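Local coordinates for protein beta-galactosidase (Bacillus circulans, PDB 4MAD) that probably hydrolyses terminal non-reducing beta-D-galactose residues in beta-D-galactosides, as a member of glycosyl hydrolase family 35, at residues A[274-279]-A[337-342]. Residues are numbered along the deposited sequence; the frame is centred on the assembly and turned at random.
Sequences EILKQN and EKYVDL
Leu276 and Tyr339 meet where the C-terminal ends of helices 265-276 and 327-339 come close, their CA atoms 7.9 Å apart. Tyr339 reaches toward the other segment and carries most of the contact. Its CG is anti to the carbonyl carbon (chi1 -58°), and in this setting one face of the ring lies against Leu276. CB of Leu276 sits over the ring centre, 4.1 Å from the centroid and 10° off the normal, a CH-pi contact. The branch methyl CD1 of Leu276 adds a second touch, 3.6 Å from CD2 of Tyr339. Leu276 also touches Val335 of helix 327-339. The phenol end runs on to Lys277, whose CG lies 3.6 Å from OH of Tyr339. That hydroxyl is hydrogen-bonded to Glu273, one turn back on the first helix. Glu273 also forms salt bridges with Lys277 and, across the contact, Lys338. Its carboxylate probably offsets the two like charges, whose NZ atoms in Lys277 and Lys338 are 4.9 Å apart. With an alanine here in place of the tyrosine, Leu276 would probably lose the ring it packs on and Glu273 its hydroxyl partner. Helix 265-276 ends in a Schellman motif: Asn279, at positive phi, is the C-prime residue, Asn279 N bonds Leu276 O at 2.9 Å, and the next backbone N pairs with Ile275 O. The chain then enters strand 281-284, the eighth of the barrel. This is helix-to-helix packing on the outside of a (beta/alpha)8 TIM barrel, away from the predicted catalytic glutamates.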
loop_
_atom_site.group_PDB
_atom_site.type_symbol
_atom_site.label_atom_id
_atom_site.label_comp_id
_atom_site.label_asym_id
_atom_site.label_seq_id
_atom_site.Cartn_x
_atom_site.Cartn_y
_atom_site.Cartn_z
ATOM N N GLU A 274 3.019 29.399 -4.017
ATOM C CA GLU A 274 4.324 29.489 -4.621
ATOM C C GLU A 274 4.259 28.791 -5.957
ATOM O O GLU A 274 4.843 29.210 -6.877
ATOM C CB GLU A 274 5.389 28.854 -3.728
ATOM C CG GLU A 274 6.747 29.419 -3.850
ATOM C CD GLU A 274 7.847 28.609 -3.112
ATOM O OE1 GLU A 274 7.535 27.645 -2.404
ATOM O OE2 GLU A 274 9.009 28.958 -3.281
ATOM N N ILE A 275 3.592 27.672 -5.993
ATOM C CA ILE A 275 3.497 26.929 -7.212
ATOM C C ILE A 275 2.679 27.672 -8.244
ATOM O O ILE A 275 3.068 27.789 -9.350
ATOM C CB ILE A 275 2.834 25.570 -6.983
ATOM C CG1 ILE A 275 3.753 24.687 -6.156
ATOM C CG2 ILE A 275 2.455 24.933 -8.271
ATOM C CD1 ILE A 275 3.200 23.365 -5.782
ATOM N N LEU A 276 1.520 28.115 -7.835
ATOM C CA LEU A 276 0.549 28.680 -8.751
ATOM C C LEU A 276 1.026 30.001 -9.390
ATOM O O LEU A 276 0.741 30.272 -10.516
ATOM C CB LEU A 276 -0.813 28.793 -8.076
ATOM C CG LEU A 276 -1.452 27.516 -7.554
ATOM C CD1 LEU A 276 -2.732 27.802 -6.842
ATOM C CD2 LEU A 276 -1.710 26.633 -8.718
ATOM N N LYS A 277 1.719 30.794 -8.600
ATOM C CA LYS A 277 2.201 32.117 -8.998
ATOM C C LYS A 277 3.232 31.990 -10.113
ATOM O O LYS A 277 3.462 32.879 -10.821
ATOM C CB LYS A 277 2.760 32.889 -7.815
ATOM C CG LYS A 277 1.721 33.427 -6.828
ATOM C CD LYS A 277 2.207 34.703 -6.163
ATOM C CE LYS A 277 1.272 35.273 -5.127
ATOM N NZ LYS A 277 1.109 34.342 -4.024
ATOM N N GLN A 278 3.833 30.831 -10.223
ATOM C CA GLN A 278 4.838 30.537 -11.246
ATOM C C GLN A 278 4.181 29.927 -12.467
ATOM O O GLN A 278 4.828 29.429 -13.315
ATOM C CB GLN A 278 5.947 29.616 -10.756
ATOM C CG GLN A 278 6.835 30.206 -9.792
ATOM C CD GLN A 278 7.850 29.222 -9.276
ATOM O OE1 GLN A 278 7.605 28.576 -8.308
ATOM N NE2 GLN A 278 8.933 29.082 -9.946
ATOM N N ASN A 279 2.874 29.999 -12.497
ATOM C CA ASN A 279 2.093 29.395 -13.534
ATOM C C ASN A 279 2.282 27.881 -13.531
ATOM O O ASN A 279 2.265 27.248 -14.543
ATOM C CB ASN A 279 2.440 29.940 -14.894
ATOM C CG ASN A 279 1.312 29.801 -15.853
ATOM O OD1 ASN A 279 0.235 29.552 -15.465
ATOM N ND2 ASN A 279 1.576 29.956 -17.122
ATOM N N GLU A 337 -9.800 29.378 -6.005
ATOM C CA GLU A 337 -10.722 30.392 -6.444
ATOM C C GLU A 337 -10.020 31.664 -6.924
ATOM O O GLU A 337 -10.520 32.327 -7.746
ATOM C CB GLU A 337 -11.774 30.675 -5.393
ATOM C CG GLU A 337 -12.741 29.589 -5.208
ATOM C CD GLU A 337 -13.938 30.015 -4.375
ATOM O OE1 GLU A 337 -13.774 30.240 -3.188
ATOM O OE2 GLU A 337 -15.042 30.157 -4.929
ATOM N N LYS A 338 -8.866 31.980 -6.397
ATOM C CA LYS A 338 -8.061 33.074 -6.909
ATOM C C LYS A 338 -7.570 32.876 -8.329
ATOM O O LYS A 338 -7.252 33.804 -8.979
ATOM C CB LYS A 338 -6.859 33.345 -6.052
ATOM C CG LYS A 338 -7.159 33.776 -4.732
ATOM C CD LYS A 338 -5.926 33.860 -3.882
ATOM C CE LYS A 338 -4.872 34.744 -4.433
ATOM N NZ LYS A 338 -3.712 34.909 -3.475
ATOM N N TYR A 339 -7.439 31.635 -8.742
ATOM C CA TYR A 339 -6.790 31.292 -9.987
ATOM C C TYR A 339 -7.666 30.642 -11.058
ATOM O O TYR A 339 -7.302 30.595 -12.169
ATOM C CB TYR A 339 -5.556 30.464 -9.730
ATOM C CG TYR A 339 -4.550 31.148 -8.849
ATOM C CD1 TYR A 339 -3.673 32.056 -9.359
ATOM C CD2 TYR A 339 -4.475 30.878 -7.520
ATOM C CE1 TYR A 339 -2.777 32.656 -8.588
ATOM C CE2 TYR A 339 -3.597 31.488 -6.736
ATOM C CZ TYR A 339 -2.728 32.393 -7.280
ATOM O OH TYR A 339 -1.818 33.045 -6.512
ATOM N N VAL A 340 -8.812 30.138 -10.691
ATOM C CA VAL A 340 -9.769 29.630 -11.639
ATOM C C VAL A 340 -11.160 29.936 -11.166
ATOM O O VAL A 340 -11.413 29.950 -10.022
ATOM C CB VAL A 340 -9.631 28.112 -11.911
ATOM C CG1 VAL A 340 -8.394 27.839 -12.643
ATOM C CG2 VAL A 340 -9.635 27.358 -10.677
ATOM N N ASP A 341 -12.065 30.201 -12.078
ATOM C CA ASP A 341 -13.435 30.488 -11.671
ATOM C C ASP A 341 -14.144 29.171 -11.372
ATOM O O ASP A 341 -14.036 28.259 -12.124
ATOM C CB ASP A 341 -14.162 31.313 -12.732
ATOM C CG ASP A 341 -13.646 32.772 -12.800
ATOM O OD1 ASP A 341 -12.999 33.251 -11.873
ATOM O OD2 ASP A 341 -13.893 33.428 -13.795
ATOM N N LEU A 342 -14.819 29.079 -10.249
ATOM C CA LEU A 342 -15.488 27.858 -9.847
ATOM C C LEU A 342 -16.948 28.071 -9.499
ATOM O O LEU A 342 -17.318 29.097 -9.021
ATOM C CB LEU A 342 -14.826 27.251 -8.609
ATOM C CG LEU A 342 -13.329 27.027 -8.621
ATOM C CD1 LEU A 342 -12.819 26.638 -7.311
ATOM C CD2 LEU A 342 -13.041 25.984 -9.591
#